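Beta-galactosidase (PDB 4OIF) probably hydrolyses terminal non-reducing beta-D-galactose residues from beta-D-galactosides, as a zinc-binding GH42 glycosidase that assembles as a homotrimer. Local coordinates at residues K132-N137 against F236-V241; Q231-F236 against S272-H277; D279-D284 against S312-P317. All coordinates share one frame; numbering follows the deposited sequence.

Contact 1. Residues K132-N137 against F236-V241; sequences KTQHIN and FENEIV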
loop_
_atom_site.group_PDB
_atom_site.type_symbol
_atom_site.label_atom_id
_atom_site.label_comp_id
_atom_site.label_asym_id
_atom_site.label_seq_id
_atom_site.Cartn_x
_atom_site.Cartn_y
_atom_site.Cartn_z
ATOM N N LYS A 132 -18.753 10.419 -33.784
ATOM C CA LYS A 132 -20.047 10.172 -33.162
ATOM C C LYS A 132 -20.405 11.273 -32.157
ATOM O O LYS A 132 -21.573 11.731 -32.118
ATOM C CB LYS A 132 -20.066 8.797 -32.498
ATOM C CG LYS A 132 -19.948 7.634 -33.491
ATOM C CD LYS A 132 -21.197 6.762 -33.499
ATOM C CE LYS A 132 -21.149 5.712 -34.611
ATOM N NZ LYS A 132 -21.289 6.285 -35.996
ATOM N N THR A 133 -19.419 11.727 -31.377
ATOM C CA THR A 133 -19.699 12.796 -30.432
ATOM C C THR A 133 -19.975 14.093 -31.183
ATOM O O THR A 133 -20.921 14.817 -30.853
ATOM C CB THR A 133 -18.553 13.005 -29.421
ATOM O OG1 THR A 133 -17.345 13.317 -30.116
ATOM C CG2 THR A 133 -18.351 11.752 -28.573
ATOM N N GLN A 134 -19.177 14.396 -32.205
ATOM C CA GLN A 134 -19.478 15.600 -32.964
ATOM C C GLN A 134 -20.874 15.539 -33.576
ATOM O O GLN A 134 -21.584 16.536 -33.602
ATOM C CB GLN A 134 -18.460 15.852 -34.061
ATOM C CG GLN A 134 -18.594 17.265 -34.619
ATOM C CD GLN A 134 -17.777 17.512 -35.866
ATOM O OE1 GLN A 134 -18.263 17.341 -36.983
ATOM N NE2 GLN A 134 -16.536 17.943 -35.682
ATOM N N HIS A 135 -21.283 14.366 -34.048
ATOM C CA HIS A 135 -22.577 14.248 -34.713
ATOM C C HIS A 135 -23.754 14.420 -33.749
ATOM O O HIS A 135 -24.713 15.158 -34.033
ATOM C CB HIS A 135 -22.699 12.906 -35.421
ATOM C CG HIS A 135 -24.006 12.727 -36.125
ATOM N ND1 HIS A 135 -24.428 13.570 -37.133
ATOM C CD2 HIS A 135 -25.006 11.830 -35.942
ATOM C CE1 HIS A 135 -25.620 13.188 -37.552
ATOM N NE2 HIS A 135 -25.992 12.133 -36.848
ATOM N N ILE A 136 -23.706 13.738 -32.613
ATOM C CA ILE A 136 -24.790 13.940 -31.670
ATOM C C ILE A 136 -24.779 15.394 -31.136
ATOM O O ILE A 136 -25.837 15.989 -30.892
ATOM C CB ILE A 136 -24.735 12.920 -30.529
ATOM C CG1 ILE A 136 -26.041 12.959 -29.741
ATOM C CG2 ILE A 136 -23.524 13.135 -29.635
ATOM C CD1 ILE A 136 -26.252 11.730 -28.910
ATOM N N ASN A 137 -23.600 15.991 -30.995
ATOM C CA ASN A 137 -23.562 17.397 -30.635
ATOM C C ASN A 137 -24.304 18.214 -31.675
ATOM O O ASN A 137 -25.099 19.103 -31.341
ATOM C CB ASN A 137 -22.131 17.881 -30.494
ATOM C CG ASN A 137 -21.456 17.302 -29.281
ATOM O OD1 ASN A 137 -22.008 16.430 -28.617
ATOM N ND2 ASN A 137 -20.257 17.770 -28.987
ATOM N N PHE A 236 -11.966 18.328 -27.652
ATOM C CA PHE A 236 -12.955 19.339 -27.296
ATOM C C PHE A 236 -13.378 20.208 -28.500
ATOM O O PHE A 236 -14.562 20.479 -28.709
ATOM C CB PHE A 236 -12.397 20.222 -26.177
ATOM C CG PHE A 236 -13.105 21.532 -26.018
ATOM C CD1 PHE A 236 -14.223 21.636 -25.200
ATOM C CD2 PHE A 236 -12.646 22.669 -26.671
ATOM C CE1 PHE A 236 -14.885 22.850 -25.044
ATOM C CE2 PHE A 236 -13.303 23.888 -26.521
ATOM C CZ PHE A 236 -14.425 23.979 -25.708
ATOM N N GLU A 237 -12.393 20.662 -29.261
ATOM C CA GLU A 237 -12.618 21.523 -30.405
ATOM C C GLU A 237 -13.456 20.774 -31.412
ATOM O O GLU A 237 -14.435 21.306 -31.993
ATOM C CB GLU A 237 -11.282 21.960 -31.012
ATOM C CG GLU A 237 -10.538 22.984 -30.171
ATOM C CD GLU A 237 -11.225 24.352 -30.195
ATOM O OE1 GLU A 237 -12.011 24.577 -31.148
ATOM O OE2 GLU A 237 -10.982 25.194 -29.283
ATOM N N ASN A 238 -13.085 19.511 -31.585
ATOM C CA ASN A 238 -13.866 18.657 -32.442
ATOM C C ASN A 238 -15.313 18.580 -31.995
ATOM O O ASN A 238 -16.222 18.652 -32.827
ATOM C CB ASN A 238 -13.297 17.254 -32.506
ATOM C CG ASN A 238 -14.040 16.404 -33.490
ATOM O OD1 ASN A 238 -13.822 16.527 -34.690
ATOM N ND2 ASN A 238 -14.942 15.554 -33.001
ATOM N N GLU A 239 -15.516 18.417 -30.688
ATOM C CA GLU A 239 -16.865 18.411 -30.114
ATOM C C GLU A 239 -17.622 19.682 -30.478
ATOM O O GLU A 239 -18.776 19.623 -30.883
ATOM C CB GLU A 239 -16.834 18.279 -28.586
ATOM C CG GLU A 239 -16.696 16.869 -28.050
ATOM C CD GLU A 239 -17.536 16.646 -26.804
ATOM O OE1 GLU A 239 -16.972 16.335 -25.736
ATOM O OE2 GLU A 239 -18.769 16.801 -26.890
ATOM N N ILE A 240 -16.975 20.832 -30.327
ATOM C CA ILE A 240 -17.712 22.081 -30.387
ATOM C C ILE A 240 -17.872 22.654 -31.781
ATOM O O ILE A 240 -18.542 23.673 -31.934
ATOM C CB ILE A 240 -17.062 23.155 -29.534
ATOM C CG1 ILE A 240 -15.718 23.560 -30.146
ATOM C CG2 ILE A 240 -16.935 22.675 -28.085
ATOM C CD1 ILE A 240 -15.036 24.741 -29.459
ATOM N N VAL A 241 -17.265 22.038 -32.795
ATOM C CA VAL A 241 -17.506 22.548 -34.157
ATOM C C VAL A 241 -18.990 22.917 -34.476
ATOM O O VAL A 241 -19.283 24.063 -34.865
ATOM C CB VAL A 241 -16.995 21.557 -35.222
ATOM C CG1 VAL A 241 -17.582 21.900 -36.591
ATOM C CG2 VAL A 241 -15.481 21.589 -35.264
HETATM O O HOH W 1 -15.081 14.963 -30.475
HETATM O O HOH W 2 -20.557 14.600 -26.976
#
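Direct hydrogen bonds from two side-chain amides of segment 132-137 tie it to segment 236-241. Asn137 ND2 makes two of them, both to Glu239. The bond from Asn137 ND2 to the carboxylate oxygen Glu239 OE2 is 2.7 Å, nearly straight and in the plane of the amide, and it meets the anti lone pair of that oxygen. The other goes from Asn137 ND2 to the backbone O of Glu239 at 3.0 Å and reaches it from above the carbonyl plane. The bend of Glu239 at chi2 (-142°) turns its carboxylate back toward Asn137. Gln134 is extended, with CG anti to the backbone N. Gln134 NE2 gives a bond to Asn238 O at 3.0 Å, in the carbonyl plane and on a lone pair. The same NE2 lies against Val241 CB.

Two waters add bridges. One donates to Thr133 OG1 and accepts from Asn238 ND2. The other donates to Asn137 OD1 and Glu239 OE2. Thr133 OG1 also bonds to Tyr129 O in its own helix.

The backbones come close. The helix axes approach to 7.9 Å and cross at -31°, with Gln134 beside Glu239.

Outside the pair, Ser90 and Tyr159 bind Glu239 OE1, and Thr88 binds OE2. The carboxylate is buried but well supplied with donors, so it is probably ionised. The contact therefore joins two barrel-domain helices largely through polar groups.

Contact 2. Residues Q231-F236 against S272-H277; sequences QTISFF and SKFAKH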
loop_
_atom_site.group_PDB
_atom_site.type_symbol
_atom_site.label_atom_id
_atom_site.label_comp_id
_atom_site.label_asym_id
_atom_site.label_seq_id
_atom_site.Cartn_x
_atom_site.Cartn_y
_atom_site.Cartn_z
ATOM N N GLN A 231 -4.193 16.840 -26.906
ATOM C CA GLN A 231 -5.080 15.923 -27.569
ATOM C C GLN A 231 -6.481 15.988 -26.958
ATOM O O GLN A 231 -7.495 15.863 -27.679
ATOM C CB GLN A 231 -4.500 14.499 -27.516
ATOM C CG GLN A 231 -5.220 13.502 -28.419
ATOM C CD GLN A 231 -5.015 13.702 -29.897
ATOM O OE1 GLN A 231 -4.956 14.824 -30.393
ATOM N NE2 GLN A 231 -4.918 12.593 -30.624
ATOM N N THR A 232 -6.537 16.232 -25.647
ATOM C CA THR A 232 -7.819 16.475 -24.979
ATOM C C THR A 232 -8.507 17.735 -25.541
ATOM O O THR A 232 -9.687 17.701 -25.917
ATOM C CB THR A 232 -7.628 16.615 -23.457
ATOM O OG1 THR A 232 -7.201 15.362 -22.926
ATOM C CG2 THR A 232 -8.912 17.016 -22.773
ATOM N N ILE A 233 -7.752 18.831 -25.633
ATOM C CA ILE A 233 -8.279 20.079 -26.178
ATOM C C ILE A 233 -8.731 19.919 -27.631
ATOM O O ILE A 233 -9.810 20.377 -28.006
ATOM C CB ILE A 233 -7.256 21.202 -26.102
ATOM C CG1 ILE A 233 -6.938 21.510 -24.643
ATOM C CG2 ILE A 233 -7.784 22.451 -26.794
ATOM C CD1 ILE A 233 -5.987 22.709 -24.464
ATOM N N SER A 234 -7.920 19.245 -28.436
ATOM C CA SER A 234 -8.288 18.907 -29.813
ATOM C C SER A 234 -9.625 18.137 -29.873
ATOM O O SER A 234 -10.485 18.431 -30.735
ATOM C CB SER A 234 -7.164 18.098 -30.472
ATOM O OG SER A 234 -7.618 17.376 -31.607
ATOM N N PHE A 235 -9.803 17.175 -28.959
ATOM C CA PHE A 235 -11.073 16.454 -28.871
ATOM C C PHE A 235 -12.213 17.410 -28.579
ATOM O O PHE A 235 -13.299 17.306 -29.164
ATOM C CB PHE A 235 -11.027 15.373 -27.793
ATOM C CG PHE A 235 -12.247 14.482 -27.763
ATOM C CD1 PHE A 235 -13.401 14.871 -27.090
ATOM C CD2 PHE A 235 -12.233 13.239 -28.393
ATOM C CE1 PHE A 235 -14.530 14.045 -27.064
ATOM C CE2 PHE A 235 -13.355 12.405 -28.363
ATOM C CZ PHE A 235 -14.507 12.814 -27.698
ATOM N N PHE A 236 -11.966 18.328 -27.652
ATOM C CA PHE A 236 -12.955 19.339 -27.296
ATOM C C PHE A 236 -13.378 20.208 -28.500
ATOM O O PHE A 236 -14.562 20.479 -28.709
ATOM C CB PHE A 236 -12.397 20.222 -26.177
ATOM C CG PHE A 236 -13.105 21.532 -26.018
ATOM C CD1 PHE A 236 -14.223 21.636 -25.200
ATOM C CD2 PHE A 236 -12.646 22.669 -26.671
ATOM C CE1 PHE A 236 -14.885 22.850 -25.044
ATOM C CE2 PHE A 236 -13.303 23.888 -26.521
ATOM C CZ PHE A 236 -14.425 23.979 -25.708
ATOM N N SER A 272 -4.369 26.209 -17.866
ATOM C CA SER A 272 -3.967 27.538 -18.312
ATOM C C SER A 272 -3.998 27.577 -19.837
ATOM O O SER A 272 -4.133 28.634 -20.446
ATOM C CB SER A 272 -2.583 27.914 -17.790
ATOM O OG SER A 272 -1.562 27.251 -18.496
ATOM N N LYS A 273 -3.890 26.397 -20.438
ATOM C CA LYS A 273 -3.948 26.232 -21.882
ATOM C C LYS A 273 -5.381 26.005 -22.343
ATOM O O LYS A 273 -5.772 26.457 -23.429
ATOM C CB LYS A 273 -3.050 25.054 -22.311
ATOM C CG LYS A 273 -2.513 25.138 -23.730
ATOM C CD LYS A 273 -1.630 23.941 -24.048
ATOM C CE LYS A 273 -0.830 24.159 -25.324
ATOM N NZ LYS A 273 -1.722 24.575 -26.445
ATOM N N PHE A 274 -6.162 25.303 -21.518
ATOM C CA PHE A 274 -7.522 24.907 -21.897
ATOM C C PHE A 274 -8.422 26.154 -21.835
ATOM O O PHE A 274 -9.341 26.319 -22.651
ATOM C CB PHE A 274 -8.054 23.797 -20.970
ATOM C CG PHE A 274 -9.132 22.921 -21.588
ATOM C CD1 PHE A 274 -9.080 21.543 -21.460
ATOM C CD2 PHE A 274 -10.140 23.469 -22.370
ATOM C CE1 PHE A 274 -10.057 20.738 -22.032
ATOM C CE2 PHE A 274 -11.117 22.674 -22.953
ATOM C CZ PHE A 274 -11.069 21.303 -22.787
ATOM N N ALA A 275 -8.142 27.031 -20.870
ATOM C CA ALA A 275 -8.960 28.220 -20.629
ATOM C C ALA A 275 -9.093 29.092 -21.874
ATOM O O ALA A 275 -10.148 29.695 -22.115
ATOM C CB ALA A 275 -8.382 29.025 -19.482
ATOM N N LYS A 276 -8.011 29.157 -22.651
ATOM C CA LYS A 276 -8.001 29.910 -23.904
ATOM C C LYS A 276 -9.044 29.393 -24.896
ATOM O O LYS A 276 -9.419 30.104 -25.819
ATOM C CB LYS A 276 -6.624 29.861 -24.561
ATOM C CG LYS A 276 -5.457 30.370 -23.718
ATOM C CD LYS A 276 -4.178 30.369 -24.546
ATOM C CE LYS A 276 -2.939 30.387 -23.672
ATOM N NZ LYS A 276 -3.074 31.439 -22.637
ATOM N N HIS A 277 -9.514 28.163 -24.704
ATOM C CA HIS A 277 -10.466 27.568 -25.640
ATOM C C HIS A 277 -11.915 27.672 -25.169
ATOM O O HIS A 277 -12.826 27.291 -25.892
ATOM C CB HIS A 277 -10.109 26.097 -25.897
ATOM C CG HIS A 277 -8.759 25.911 -26.518
ATOM N ND1 HIS A 277 -8.584 25.664 -27.864
ATOM C CD2 HIS A 277 -7.514 25.972 -25.981
ATOM C CE1 HIS A 277 -7.292 25.562 -28.125
ATOM N NE2 HIS A 277 -6.622 25.741 -26.999
#
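Segment 231-236 is helical throughout, and segment 272-277 starts as helix; their CA atoms come nearest at Ile233 and Phe274, 6.5 Å apart. Ile233 points toward the other segment and divides its branches between two rings. Ile233 CG2, anti to the backbone N, makes a CH-pi contact over the centre of the His277 ring, 3.3 Å from its centroid and 6° off the normal. Ile233 CG1, beside the backbone N, lies over one face of Phe274, displaced toward the rim, in a second CH-pi contact of 4.0 Å to the centroid of that ring. CD1 reaches on to Phe274 CA.

Phe236 and Phe274 form a T-shaped pair. The edge of Phe274, at CE2 and CZ, faces the Phe236 ring. The centroids are 5.2 Å apart and the planes stand at 71°. Phe236 CE2 also meets His277 O at 3.5 Å, obliquely to the ring. Thr232 CG2 touches Phe274 CE1 at 4.0 Å. An alanine in place of Phe236 would probably leave the edge of Phe274 without its aromatic partner and loosen the packing beside His277 CB and O.

Around the pair, Phe274 also packs on Thr254 and Phe256, and Phe236 on Ile252, all in strand 252-259. Glu237 OE2 takes up His277 ND1 in a hydrogen bond, which helps to fix the rotation of the ring and hold its face against Ile233. The nearby carboxylate may raise the share of protonated imidazole. Across the two segments the contact is apolar and aromatic, so it rests on close ring and aliphatic fits.

Contact 3. Residues D279-D284 against S312-P317; sequences DVISWD and SLKQQP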
loop_
_atom_site.group_PDB
_atom_site.type_symbol
_atom_site.label_atom_id
_atom_site.label_comp_id
_atom_site.label_asym_id
_atom_site.label_seq_id
_atom_site.Cartn_x
_atom_site.Cartn_y
_atom_site.Cartn_z
ATOM N N ASP A 279 -15.300 29.889 -23.385
ATOM C CA ASP A 279 -15.887 31.224 -23.273
ATOM C C ASP A 279 -15.889 31.635 -21.810
ATOM O O ASP A 279 -15.685 32.801 -21.480
ATOM C CB ASP A 279 -17.315 31.263 -23.840
ATOM C CG ASP A 279 -17.361 30.968 -25.326
ATOM O OD1 ASP A 279 -16.379 31.307 -26.029
ATOM O OD2 ASP A 279 -18.376 30.397 -25.791
ATOM N N VAL A 280 -16.113 30.658 -20.940
ATOM C CA VAL A 280 -16.228 30.918 -19.517
ATOM C C VAL A 280 -15.685 29.714 -18.733
ATOM O O VAL A 280 -15.829 28.560 -19.154
ATOM C CB VAL A 280 -17.712 31.252 -19.123
ATOM C CG1 VAL A 280 -18.649 30.154 -19.568
ATOM C CG2 VAL A 280 -17.852 31.533 -17.626
ATOM N N ILE A 281 -15.008 30.007 -17.622
ATOM C CA ILE A 281 -14.447 28.983 -16.755
ATOM C C ILE A 281 -15.479 28.557 -15.729
ATOM O O ILE A 281 -16.190 29.390 -15.160
ATOM C CB ILE A 281 -13.184 29.469 -16.011
ATOM C CG1 ILE A 281 -12.124 29.954 -17.001
ATOM C CG2 ILE A 281 -12.641 28.361 -15.113
ATOM C CD1 ILE A 281 -11.806 28.952 -18.109
ATOM N N SER A 282 -15.570 27.257 -15.499
ATOM C CA SER A 282 -16.494 26.746 -14.505
ATOM C C SER A 282 -15.839 25.597 -13.791
ATOM O O SER A 282 -14.995 24.927 -14.379
ATOM C CB SER A 282 -17.818 26.300 -15.141
ATOM O OG SER A 282 -17.675 25.046 -15.765
ATOM N N TRP A 283 -16.198 25.365 -12.528
ATOM C CA TRP A 283 -15.570 24.235 -11.834
ATOM C C TRP A 283 -16.375 23.593 -10.701
ATOM O O TRP A 283 -17.429 24.081 -10.303
ATOM C CB TRP A 283 -14.184 24.649 -11.315
ATOM C CG TRP A 283 -14.133 25.465 -10.047
ATOM C CD1 TRP A 283 -14.493 26.780 -9.886
ATOM C CD2 TRP A 283 -13.623 25.034 -8.778
ATOM N NE1 TRP A 283 -14.256 27.180 -8.585
ATOM C CE2 TRP A 283 -13.723 26.126 -7.889
ATOM C CE3 TRP A 283 -13.095 23.829 -8.308
ATOM C CZ2 TRP A 283 -13.325 26.043 -6.561
ATOM C CZ3 TRP A 283 -12.703 23.749 -6.984
ATOM C CH2 TRP A 283 -12.819 24.848 -6.126
ATOM N N ASP A 284 -15.858 22.468 -10.214
ATOM C CA ASP A 284 -16.572 21.605 -9.283
ATOM C C ASP A 284 -15.879 21.533 -7.941
ATOM O O ASP A 284 -14.788 20.977 -7.833
ATOM C CB ASP A 284 -16.697 20.200 -9.861
ATOM C CG ASP A 284 -17.211 20.206 -11.270
ATOM O OD1 ASP A 284 -17.919 21.174 -11.634
ATOM O OD2 ASP A 284 -16.910 19.245 -12.007
ATOM N N SER A 312 -9.062 34.045 -12.150
ATOM C CA SER A 312 -8.003 34.751 -12.856
ATOM C C SER A 312 -7.657 34.200 -14.247
ATOM O O SER A 312 -7.100 34.929 -15.058
ATOM C CB SER A 312 -6.743 34.788 -11.992
ATOM O OG SER A 312 -6.972 35.530 -10.805
ATOM N N LEU A 313 -7.976 32.936 -14.531
ATOM C CA LEU A 313 -7.669 32.351 -15.850
ATOM C C LEU A 313 -8.127 33.200 -17.032
ATOM O O LEU A 313 -7.414 33.344 -18.030
ATOM C CB LEU A 313 -8.283 30.967 -15.978
ATOM C CG LEU A 313 -7.474 29.938 -15.202
ATOM C CD1 LEU A 313 -8.205 28.614 -15.153
ATOM C CD2 LEU A 313 -6.079 29.791 -15.827
ATOM N N LYS A 314 -9.321 33.763 -16.920
ATOM C CA LYS A 314 -9.840 34.592 -17.990
ATOM C C LYS A 314 -10.247 35.968 -17.477
ATOM O O LYS A 314 -10.936 36.713 -18.175
ATOM C CB LYS A 314 -11.014 33.899 -18.678
ATOM C CG LYS A 314 -10.642 32.576 -19.336
ATOM C CD LYS A 314 -11.825 31.970 -20.085
ATOM C CE LYS A 314 -12.145 32.763 -21.347
ATOM N NZ LYS A 314 -11.185 32.419 -22.427
ATOM N N GLN A 315 -9.810 36.284 -16.259
ATOM C CA GLN A 315 -9.948 37.620 -15.679
ATOM C C GLN A 315 -11.369 38.161 -15.848
ATOM O O GLN A 315 -11.581 39.293 -16.299
ATOM C CB GLN A 315 -8.916 38.568 -16.305
ATOM C CG GLN A 315 -7.471 38.307 -15.858
ATOM C CD GLN A 315 -7.145 38.896 -14.477
ATOM O OE1 GLN A 315 -6.693 40.041 -14.359
ATOM N NE2 GLN A 315 -7.377 38.112 -13.435
ATOM N N GLN A 316 -12.333 37.318 -15.494
ATOM C CA GLN A 316 -13.752 37.623 -15.617
ATOM C C GLN A 316 -14.486 36.739 -14.599
ATOM O O GLN A 316 -13.873 35.850 -14.013
ATOM C CB GLN A 316 -14.233 37.361 -17.048
ATOM C CG GLN A 316 -14.158 35.889 -17.416
ATOM C CD GLN A 316 -14.690 35.567 -18.802
ATOM O OE1 GLN A 316 -14.905 36.454 -19.635
ATOM N NE2 GLN A 316 -14.894 34.279 -19.061
ATOM N N PRO A 317 -15.791 36.971 -14.375
ATOM C CA PRO A 317 -16.453 36.061 -13.433
ATOM C C PRO A 317 -16.404 34.595 -13.894
ATOM O O PRO A 317 -16.392 34.330 -15.098
ATOM C CB PRO A 317 -17.895 36.567 -13.410
ATOM C CG PRO A 317 -17.810 37.983 -13.850
ATOM C CD PRO A 317 -16.693 38.042 -14.835
HETATM O O HOH W 3 -14.379 32.722 -16.818
#
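The flat group that bridges the segments is the side-chain amide of Gln316. At its edge, Gln316 NE2 meets Asp279 O at 2.9 Å, with the acceptor in the amide plane. The bond is fairly straight, with an N-H...O angle of 159°, and uses a lone pair in the carbonyl plane. Val280 CA lies 3.6 Å from the same Gln316 NE2.

Gln316 starts from the crowded chi1 position (65°), with CG between the backbone N and the carbonyl carbon. Beyond CG the chain is extended, which brings NE2 to Asp279 O, just ahead of the strand. A water takes a second bond from Gln316 NE2, at 2.8 Å. It also accepts from Ile281 N and donates to Pro317 O. Gln316 NE2 is thus gripped twice, and the water links three backbone or side-chain groups.

Apolar contact comes from Ile281 and Lys314, which cross obliquely. Ile281 CD1 touches Lys314 CD at 3.6 Å, and CG1 lies on CG and CD of the lysine. Ile281 CG1 also meets Leu313 CB, at 4.1 Å. Bends at chi3 and chi4 carry the lysine tip onward. Lys314 CE passes Asp279 O at 3.5 Å, and its NZ is bonded to Leu278 O and Ala275 O. The Asp279 carboxylate forms a salt bridge with Arg244 and accepts a hydrogen bond from Ile252 N, both through OD2.

The contact joins the lead-in to strand 282-284 with the turn that follows helix 296-312 and precedes strand 319-322. Further along the strand, Trp283 meets Tyr310 edge-to-face. Helix 296-312 links strand 282-284 to its parallel neighbour 319-322, a beta-alpha-beta crossover of the TIM barrel; strand 252-259 flanks 282-284 on the other side.

Overall arrangement
All three contacts lie in the TIM-barrel domain. Contacts 1 and 2 share helix 218-246 and Phe236, with centres about 14 Å apart. Their segments alternate along the chain, and a Glu237-His277 bond links them. Contact 3 follows contact 2 in series, again about 14 Å away between centres. The two meet at Lys314 and where Ala275 packs on Ile281 and Leu313. Contacts 1 and 3 are about 22 Å apart between centres and do not touch. The series of contacts thus runs from helices 127-144 and 218-246, through helix 271-274, to the lead-in of barrel strand 282-284. It ties successive helical and strand layers of the domain together.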